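Local coordinates for major pilin backbone protein T-antigen, T13 (Streptococcus pyogenes, PDB 6BBT), which probably forms the backbone of the streptococcal pilus, as the major pilin known as the Lancefield T antigen, at residues Y19-F33 with K62-K76. Residues are numbered along the deposited sequence; the frame is centred on the assembly and turned at random.
Sequences YTDNEILMPKTTFTF and KAIVSYDNTDKESAK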
ATOM      1  N   TYR A  19      -4.714   8.061   4.264  1.00 17.48           N
ATOM      2  CA  TYR A  19      -4.069   7.681   5.509  1.00 17.50           C
ATOM      3  C   TYR A  19      -4.568   8.570   6.645  1.00 16.97           C
ATOM      4  O   TYR A  19      -4.294   9.764   6.660  1.00 16.29           O
ATOM      5  CB  TYR A  19      -2.563   7.838   5.377  1.00 16.66           C
ATOM      6  CG  TYR A  19      -1.779   7.264   6.526  1.00 16.52           C
ATOM      7  CD1 TYR A  19      -1.349   5.920   6.525  1.00 16.26           C
ATOM      8  CD2 TYR A  19      -1.460   8.054   7.627  1.00 15.91           C
ATOM      9  CE1 TYR A  19      -0.628   5.402   7.613  1.00 16.40           C
ATOM     10  CE2 TYR A  19      -0.738   7.544   8.687  1.00 16.41           C
ATOM     11  CZ  TYR A  19      -0.319   6.233   8.686  1.00 15.89           C
ATOM     12  OH  TYR A  19       0.386   5.787   9.787  1.00 16.15           O
ATOM     13  N   THR A  20      -5.274   7.972   7.593  1.00 16.82           N
ATOM     14  CA  THR A  20      -5.946   8.732   8.650  1.00 16.91           C
ATOM     15  C   THR A  20      -5.597   8.288  10.066  1.00 17.02           C
ATOM     16  O   THR A  20      -6.115   8.878  11.030  1.00 17.60           O
ATOM     17  CB  THR A  20      -7.463   8.679   8.469  1.00 17.40           C
ATOM     18  OG1 THR A  20      -7.908   7.328   8.554  1.00 17.33           O
ATOM     19  CG2 THR A  20      -7.866   9.277   7.108  1.00 18.14           C
ATOM     20  N   ASP A  21      -4.709   7.308  10.222  1.00 15.00           N
ATOM     21  CA  ASP A  21      -4.463   6.726  11.553  1.00 15.46           C
ATOM     22  C   ASP A  21      -2.984   6.344  11.692  1.00 15.20           C
ATOM     23  O   ASP A  21      -2.536   5.370  11.085  1.00 14.51           O
ATOM     24  CB  ASP A  21      -5.382   5.519  11.744  1.00 15.45           C
ATOM     25  CG  ASP A  21      -5.187   4.805  13.074  1.00 15.57           C
ATOM     26  OD1 ASP A  21      -4.363   5.224  13.913  1.00 15.17           O
ATOM     27  OD2 ASP A  21      -5.882   3.797  13.267  1.00 15.96           O
ATOM     28  N   ASN A  22      -2.258   7.087  12.529  1.00 15.76           N
ATOM     29  CA  ASN A  22      -0.838   6.855  12.725  1.00 16.68           C
ATOM     30  C   ASN A  22      -0.455   5.530  13.357  1.00 16.56           C
ATOM     31  O   ASN A  22       0.699   5.160  13.282  1.00 15.78           O
ATOM     32  CB  ASN A  22      -0.190   8.000  13.497  1.00 16.93           C
ATOM     33  CG  ASN A  22      -0.171   9.290  12.728  1.00 17.45           C
ATOM     34  OD1 ASN A  22      -0.391   9.332  11.518  1.00 17.79           O
ATOM     35  ND2 ASN A  22       0.103  10.365  13.434  1.00 18.76           N
ATOM     36  N   GLU A  23      -1.409   4.809  13.951  1.00 17.95           N
ATOM     37  CA  GLU A  23      -1.166   3.449  14.444  1.00 18.80           C
ATOM     38  C   GLU A  23      -0.956   2.426  13.321  1.00 17.84           C
ATOM     39  O   GLU A  23      -0.485   1.330  13.573  1.00 16.50           O
ATOM     40  CB  GLU A  23      -2.344   2.960  15.290  1.00 22.08           C
ATOM     41  CG  GLU A  23      -2.526   3.739  16.586  1.00 25.39           C
ATOM     42  CD  GLU A  23      -3.436   3.034  17.591  1.00 29.33           C
ATOM     43  OE1 GLU A  23      -4.218   2.120  17.211  1.00 32.31           O
ATOM     44  OE2 GLU A  23      -3.374   3.425  18.777  1.00 33.98           O
ATOM     45  N   ILE A  24      -1.378   2.765  12.106  1.00 16.55           N
ATOM     46  CA  ILE A  24      -1.257   1.875  10.953  1.00 15.18           C
ATOM     47  C   ILE A  24       0.092   2.110  10.285  1.00 14.24           C
ATOM     48  O   ILE A  24       0.562   3.268  10.151  1.00 14.03           O
ATOM     49  CB  ILE A  24      -2.429   2.106   9.979  1.00 15.61           C
ATOM     50  CG1 ILE A  24      -3.726   1.610  10.653  1.00 16.28           C
ATOM     51  CG2 ILE A  24      -2.196   1.396   8.643  1.00 15.63           C
ATOM     52  CD1 ILE A  24      -4.981   1.937   9.888  1.00 17.16           C
ATOM     53  N   LEU A  25       0.730   1.018   9.886  1.00 13.93           N
ATOM     54  CA  LEU A  25       2.023   1.117   9.169  1.00 13.52           C
ATOM     55  C   LEU A  25       1.786   1.413   7.685  1.00 12.66           C
ATOM     56  O   LEU A  25       1.174   0.612   6.995  1.00 11.29           O
ATOM     57  CB  LEU A  25       2.820  -0.177   9.288  1.00 13.81           C
ATOM     58  CG  LEU A  25       3.467  -0.534  10.603  1.00 14.79           C
ATOM     59  CD1 LEU A  25       4.358  -1.762  10.401  1.00 14.54           C
ATOM     60  CD2 LEU A  25       4.263   0.657  11.147  1.00 15.60           C
ATOM     61  N   MET A  26       2.275   2.563   7.218  1.00 13.47           N
ATOM     62  CA  MET A  26       2.310   2.869   5.768  1.00 14.07           C
ATOM     63  C   MET A  26       3.169   1.791   5.056  1.00 13.84           C
ATOM     64  O   MET A  26       4.274   1.477   5.541  1.00 13.54           O
ATOM     65  CB  MET A  26       2.940   4.254   5.547  1.00 14.12           C
ATOM     66  CG  MET A  26       3.028   4.724   4.090  1.00 14.82           C
ATOM     67  SD  MET A  26       1.423   5.329   3.505  1.00 16.07           S
ATOM     68  CE  MET A  26       1.381   6.948   4.277  1.00 15.92           C
ATOM     69  N   PRO A  27       2.671   1.205   3.945  1.00 13.77           N
ATOM     70  CA  PRO A  27       3.537   0.276   3.223  1.00 13.89           C
ATOM     71  C   PRO A  27       4.795   0.940   2.636  1.00 14.11           C
ATOM     72  O   PRO A  27       4.738   2.062   2.143  1.00 13.78           O
ATOM     73  CB  PRO A  27       2.634  -0.279   2.115  1.00 14.10           C
ATOM     74  CG  PRO A  27       1.501   0.678   1.987  1.00 14.56           C
ATOM     75  CD  PRO A  27       1.314   1.273   3.352  1.00 13.88           C
ATOM     76  N   LYS A  28       5.913   0.235   2.693  1.00 14.44           N
ATOM     77  CA  LYS A  28       7.118   0.654   1.985  1.00 16.15           C
ATOM     78  C   LYS A  28       6.993   0.236   0.517  1.00 16.34           C
ATOM     79  O   LYS A  28       7.121  -0.943   0.186  1.00 15.91           O
ATOM     80  CB  LYS A  28       8.384   0.087   2.622  1.00 17.67           C
ATOM     81  CG  LYS A  28       9.655   0.675   2.011  1.00 19.95           C
ATOM     82  CD  LYS A  28      10.912  -0.016   2.457  1.00 22.24           C
ATOM     83  CE  LYS A  28      12.068   0.394   1.559  1.00 25.19           C
ATOM     84  NZ  LYS A  28      13.282  -0.333   1.975  1.00 29.12           N
ATOM     85  N   THR A  29       6.714   1.203  -0.356  1.00 16.26           N
ATOM     86  CA  THR A  29       6.414   0.891  -1.754  1.00 17.11           C
ATOM     87  C   THR A  29       6.601   2.119  -2.640  1.00 17.15           C
ATOM     88  O   THR A  29       6.827   3.227  -2.138  1.00 17.55           O
ATOM     89  CB  THR A  29       4.977   0.325  -1.903  1.00 17.19           C
ATOM     90  OG1 THR A  29       4.821  -0.302  -3.185  1.00 18.39           O
ATOM     91  CG2 THR A  29       3.932   1.416  -1.716  1.00 17.23           C
ATOM     92  N   THR A  30       6.534   1.919  -3.952  1.00 16.38           N
ATOM     93  CA  THR A  30       6.631   3.052  -4.883  1.00 17.27           C
ATOM     94  C   THR A  30       5.389   3.053  -5.732  1.00 16.49           C
ATOM     95  O   THR A  30       4.740   2.021  -5.897  1.00 17.39           O
ATOM     96  CB  THR A  30       7.868   2.977  -5.797  1.00 17.45           C
ATOM     97  OG1 THR A  30       7.788   1.781  -6.567  1.00 20.04           O
ATOM     98  CG2 THR A  30       9.131   2.959  -4.969  1.00 17.67           C
ATOM     99  N   PHE A  31       5.028   4.223  -6.219  1.00 15.72           N
ATOM    100  CA  PHE A  31       4.030   4.342  -7.272  1.00 15.55           C
ATOM    101  C   PHE A  31       4.709   4.937  -8.492  1.00 16.80           C
ATOM    102  O   PHE A  31       5.511   5.850  -8.373  1.00 18.05           O
ATOM    103  CB  PHE A  31       2.859   5.219  -6.826  1.00 14.76           C
ATOM    104  CG  PHE A  31       2.085   4.620  -5.712  1.00 14.33           C
ATOM    105  CD1 PHE A  31       1.034   3.760  -5.977  1.00 14.25           C
ATOM    106  CD2 PHE A  31       2.461   4.831  -4.403  1.00 14.09           C
ATOM    107  CE1 PHE A  31       0.327   3.167  -4.954  1.00 14.33           C
ATOM    108  CE2 PHE A  31       1.761   4.229  -3.357  1.00 14.51           C
ATOM    109  CZ  PHE A  31       0.692   3.395  -3.638  1.00 14.66           C
ATOM    110  N   THR A  32       4.361   4.417  -9.663  1.00 17.63           N
ATOM    111  CA  THR A  32       4.975   4.814 -10.903  1.00 17.74           C
ATOM    112  C   THR A  32       3.916   5.410 -11.815  1.00 17.89           C
ATOM    113  O   THR A  32       2.863   4.820 -12.024  1.00 17.78           O
ATOM    114  CB  THR A  32       5.648   3.606 -11.563  1.00 17.28           C
ATOM    115  OG1 THR A  32       6.744   3.208 -10.748  1.00 16.55           O
ATOM    116  CG2 THR A  32       6.180   3.943 -12.965  1.00 17.53           C
ATOM    117  N   PHE A  33       4.214   6.589 -12.345  1.00 19.12           N
ATOM    118  CA  PHE A  33       3.354   7.232 -13.319  1.00 19.05           C
ATOM    119  C   PHE A  33       4.035   7.133 -14.685  1.00 20.99           C
ATOM    120  O   PHE A  33       5.262   7.221 -14.782  1.00 20.40           O
ATOM    121  CB  PHE A  33       3.106   8.670 -12.900  1.00 19.48           C
ATOM    122  CG  PHE A  33       2.842   8.785 -11.445  1.00 19.00           C
ATOM    123  CD1 PHE A  33       1.659   8.312 -10.927  1.00 19.15           C
ATOM    124  CD2 PHE A  33       3.837   9.211 -10.578  1.00 20.03           C
ATOM    125  CE1 PHE A  33       1.429   8.335  -9.559  1.00 19.65           C
ATOM    126  CE2 PHE A  33       3.606   9.261  -9.210  1.00 19.91           C
ATOM    127  CZ  PHE A  33       2.400   8.812  -8.708  1.00 19.66           C
ATOM    128  N   LYS A  62       8.762   7.893 -17.275  1.00 26.55           N
ATOM    129  CA  LYS A  62       8.382   7.382 -15.948  1.00 27.35           C
ATOM    130  C   LYS A  62       8.710   8.433 -14.887  1.00 25.67           C
ATOM    131  O   LYS A  62       9.781   9.044 -14.916  1.00 25.82           O
ATOM    132  CB  LYS A  62       9.149   6.107 -15.598  1.00 29.58           C
ATOM    133  CG  LYS A  62       9.112   4.995 -16.634  1.00 32.18           C
ATOM    134  CD  LYS A  62       7.730   4.402 -16.798  1.00 34.05           C
ATOM    135  CE  LYS A  62       7.820   3.083 -17.548  1.00 36.02           C
ATOM    136  NZ  LYS A  62       6.493   2.474 -17.835  1.00 37.27           N
ATOM    137  N   ALA A  63       7.769   8.648 -13.964  1.00 24.06           N
ATOM    138  CA  ALA A  63       7.999   9.412 -12.746  1.00 22.25           C
ATOM    139  C   ALA A  63       7.573   8.531 -11.545  1.00 22.10           C
ATOM    140  O   ALA A  63       6.642   7.721 -11.656  1.00 22.69           O
ATOM    141  CB  ALA A  63       7.207  10.697 -12.785  1.00 21.82           C
ATOM    142  N   ILE A  64       8.276   8.655 -10.425  1.00 21.99           N
ATOM    143  CA  ILE A  64       8.019   7.780  -9.279  1.00 23.43           C
ATOM    144  C   ILE A  64       7.944   8.569  -7.979  1.00 21.93           C
ATOM    145  O   ILE A  64       8.590   9.608  -7.836  1.00 22.56           O
ATOM    146  CB  ILE A  64       9.084   6.654  -9.142  1.00 26.23           C
ATOM    147  CG1 ILE A  64      10.454   7.220  -8.748  1.00 28.20           C
ATOM    148  CG2 ILE A  64       9.206   5.859 -10.440  1.00 27.01           C
ATOM    149  CD1 ILE A  64      11.500   6.144  -8.496  1.00 30.95           C
ATOM    150  N   VAL A  65       7.134   8.079  -7.041  1.00 20.39           N
ATOM    151  CA  VAL A  65       7.151   8.580  -5.661  1.00 18.99           C
ATOM    152  C   VAL A  65       7.285   7.332  -4.791  1.00 18.90           C
ATOM    153  O   VAL A  65       6.888   6.237  -5.202  1.00 18.30           O
ATOM    154  CB  VAL A  65       5.890   9.392  -5.235  1.00 18.83           C
ATOM    155  CG1 VAL A  65       5.756  10.700  -6.001  1.00 19.03           C
ATOM    156  CG2 VAL A  65       4.620   8.563  -5.339  1.00 18.60           C
ATOM    157  N   SER A  66       7.841   7.524  -3.601  1.00 18.48           N
ATOM    158  CA  SER A  66       8.161   6.426  -2.701  1.00 19.16           C
ATOM    159  C   SER A  66       7.546   6.690  -1.364  1.00 17.28           C
ATOM    160  O   SER A  66       7.604   7.825  -0.880  1.00 16.85           O
ATOM    161  CB  SER A  66       9.677   6.334  -2.513  1.00 20.55           C
ATOM    162  OG  SER A  66      10.264   6.048  -3.757  1.00 25.83           O
ATOM    163  N   TYR A  67       6.972   5.640  -0.775  1.00 16.18           N
ATOM    164  CA  TYR A  67       6.530   5.657   0.618  1.00 15.71           C
ATOM    165  C   TYR A  67       7.360   4.695   1.456  1.00 15.32           C
ATOM    166  O   TYR A  67       7.879   3.711   0.949  1.00 14.68           O
ATOM    167  CB  TYR A  67       5.064   5.237   0.694  1.00 15.87           C
ATOM    168  CG  TYR A  67       4.153   6.280   0.172  1.00 16.25           C
ATOM    169  CD1 TYR A  67       3.683   7.282   1.005  1.00 16.80           C
ATOM    170  CD2 TYR A  67       3.764   6.295  -1.166  1.00 16.47           C
ATOM    171  CE1 TYR A  67       2.831   8.266   0.538  1.00 17.03           C
ATOM    172  CE2 TYR A  67       2.924   7.290  -1.659  1.00 16.36           C
ATOM    173  CZ  TYR A  67       2.457   8.277  -0.797  1.00 17.19           C
ATOM    174  OH  TYR A  67       1.600   9.267  -1.241  1.00 16.96           O
ATOM    175  N   ASP A  68       7.518   4.977   2.738  0.77 16.09           N
ATOM    176  CA  ASP A  68       8.075   3.971   3.632  0.77 15.97           C
ATOM    177  C   ASP A  68       7.351   3.950   4.957  0.77 15.24           C
ATOM    178  O   ASP A  68       6.436   4.750   5.200  0.77 14.63           O
ATOM    179  CB  ASP A  68       9.605   4.090   3.732  0.77 17.79           C
ATOM    180  CG  ASP A  68      10.076   5.281   4.546  0.77 19.65           C
ATOM    181  OD1 ASP A  68       9.362   5.783   5.449  0.77 18.58           O
ATOM    182  OD2 ASP A  68      11.222   5.682   4.277  0.77 22.29           O
ATOM    183  N   ASN A  69       7.738   2.998   5.787  1.00 14.32           N
ATOM    184  CA  ASN A  69       7.042   2.728   7.046  1.00 14.55           C
ATOM    185  C   ASN A  69       7.039   3.912   8.023  1.00 14.33           C
ATOM    186  O   ASN A  69       6.193   3.973   8.896  1.00 14.18           O
ATOM    187  CB  ASN A  69       7.649   1.527   7.758  1.00 14.90           C
ATOM    188  CG  ASN A  69       7.528   0.208   6.980  1.00 15.14           C
ATOM    189  OD1 ASN A  69       8.353  -0.662   7.175  1.00 16.05           O
ATOM    190  ND2 ASN A  69       6.537   0.069   6.099  1.00 14.34           N
ATOM    191  N   THR A  70       7.996   4.825   7.898  1.00 14.50           N
ATOM    192  CA  THR A  70       8.024   6.015   8.741  1.00 15.26           C
ATOM    193  C   THR A  70       7.053   7.118   8.301  1.00 15.88           C
ATOM    194  O   THR A  70       6.882   8.105   9.017  1.00 15.28           O
ATOM    195  CB  THR A  70       9.434   6.638   8.819  1.00 16.25           C
ATOM    196  OG1 THR A  70       9.832   7.121   7.542  1.00 16.72           O
ATOM    197  CG2 THR A  70      10.463   5.648   9.337  1.00 16.71           C
ATOM    198  N   ASP A  71       6.447   6.993   7.120  1.00 16.18           N
ATOM    199  CA  ASP A  71       5.515   8.017   6.652  1.00 16.89           C
ATOM    200  C   ASP A  71       4.199   7.936   7.422  1.00 16.83           C
ATOM    201  O   ASP A  71       3.560   6.881   7.491  1.00 15.26           O
ATOM    202  CB  ASP A  71       5.278   7.918   5.136  1.00 17.28           C
ATOM    203  CG  ASP A  71       6.508   8.315   4.327  1.00 18.08           C
ATOM    204  OD1 ASP A  71       7.345   9.102   4.833  1.00 19.90           O
ATOM    205  OD2 ASP A  71       6.668   7.828   3.194  1.00 17.15           O
ATOM    206  N   LYS A  72       3.846   9.055   8.044  1.00 17.52           N
ATOM    207  CA  LYS A  72       2.638   9.174   8.840  1.00 18.94           C
ATOM    208  C   LYS A  72       1.740  10.222   8.162  1.00 21.55           C
ATOM    209  O   LYS A  72       1.967  10.580   6.984  1.00 19.22           O
ATOM    210  CB  LYS A  72       2.984   9.543  10.299  1.00 18.05           C
ATOM    211  CG  LYS A  72       3.808   8.513  11.075  1.00 17.91           C
ATOM    212  CD  LYS A  72       2.973   7.257  11.316  1.00 17.66           C
ATOM    213  CE  LYS A  72       3.753   6.104  11.905  1.00 17.12           C
ATOM    214  NZ  LYS A  72       2.986   4.820  11.801  1.00 16.71           N
ATOM    215  N   GLU A  73       0.716  10.682   8.897  1.00 24.70           N
ATOM    216  CA  GLU A  73      -0.286  11.651   8.435  1.00 28.04           C
ATOM    217  C   GLU A  73       0.307  12.798   7.658  1.00 27.77           C
ATOM    218  O   GLU A  73      -0.212  13.211   6.624  1.00 28.71           O
ATOM    219  CB  GLU A  73      -1.030  12.252   9.647  1.00 30.87           C
ATOM    220  CG  GLU A  73      -2.051  13.326   9.278  1.00 33.50           C
ATOM    221  CD  GLU A  73      -3.198  12.742   8.511  1.00 36.21           C
ATOM    222  OE1 GLU A  73      -3.581  11.596   8.838  1.00 36.69           O
ATOM    223  OE2 GLU A  73      -3.712  13.425   7.599  1.00 37.68           O
ATOM    224  N   SER A  74       1.394  13.315   8.186  1.00 29.50           N
ATOM    225  CA  SER A  74       2.105  14.438   7.609  1.00 31.20           C
ATOM    226  C   SER A  74       2.958  14.137   6.377  1.00 31.15           C
ATOM    227  O   SER A  74       3.544  15.057   5.816  1.00 32.41           O
ATOM    228  CB  SER A  74       3.010  14.994   8.697  1.00 33.86           C
ATOM    229  OG  SER A  74       3.715  13.922   9.297  1.00 36.82           O
ATOM    230  N   ALA A  75       3.070  12.877   5.952  1.00 28.57           N
ATOM    231  CA  ALA A  75       3.885  12.552   4.786  1.00 26.17           C
ATOM    232  C   ALA A  75       3.109  11.711   3.765  1.00 24.49           C
ATOM    233  O   ALA A  75       3.694  11.008   2.942  1.00 24.03           O
ATOM    234  CB  ALA A  75       5.155  11.846   5.227  1.00 26.43           C
ATOM    235  N   LYS A  76       1.790  11.790   3.818  1.00 22.89           N
ATOM    236  CA  LYS A  76       0.950  10.935   2.980  1.00 22.89           C
ATOM    237  C   LYS A  76       0.855  11.434   1.539  1.00 20.81           C
ATOM    238  O   LYS A  76       0.483  10.671   0.679  1.00 19.02           O
ATOM    239  CB  LYS A  76      -0.443  10.746   3.577  1.00 22.79           C
ATOM    240  CG  LYS A  76      -1.271  12.004   3.711  1.00 24.55           C
ATOM    241  CD  LYS A  76      -2.558  11.708   4.450  1.00 25.96           C
ATOM    242  CE  LYS A  76      -3.431  12.947   4.558  1.00 28.25           C
ATOM    243  NZ  LYS A  76      -4.688  12.605   5.295  1.00 29.87           N
TER
HETATM  244  O   HOH W   1      -6.378  10.660   3.831  1.00 20.46           O
HETATM  245  O   HOH W   2       1.686  12.504  11.445  1.00 22.11           O
HETATM  246  O   HOH W   3       3.584   4.557   8.967  1.00 12.29           O
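Lys72 NZ is gripped by several groups of the loop before strand 29-33. It donates to Asn22 O at 2.7 Å and more weakly to Ile24 O. A water accepts from it too, and the same water takes the N-H of Met26. The Lys72 chain bends at chi2 (-68°), and its CD lies 3.3 Å from Tyr19 OH. That hydroxyl donates to Ile24 O, in the carbonyl plane, so ammonium and phenol share one carbonyl. Asn22 OD1 accepts the backbone N-H of Glu73, which comes in tilted from the carbonyl plane. Lys76 NZ reaches Tyr19 O at 3.2 Å through an extended chain and is salt-bridged to Glu73 OE2. Nearer the strands, Asn69 ND2 donates to Met26 O at 2.7 Å, with the oxygen close to the amide plane. The same amide also bonds Leu187 and Glu189 of the second domain. Met26, with CG anti to its N and bends at chi2 and chi3, brings SD obliquely to the Tyr67 ring, 4.7 Å from its centroid. This is a Met-aromatic contact. Tyr67 CD2 meets the edge of the Phe31 ring rim to rim, with the planes at 87°. Strands 29-33 and 62-67 pair antiparallel through six backbone bonds. Phe31, Phe33, Ala63, Val65 and Tyr67 share the face turned to strands 10-17, 77-83 and 148-166, as in a beta sandwich. Val65 CG2 touches Phe33 CZ at the ring edge, at 4.0 Å. Backbone carbonyls probably help to stabilise the two ammonium groups, and Glu73 probably offsets the charge of Lys76. Asn69 and Lys28 join this end of the Spy0128-like domain to the 187-189 region.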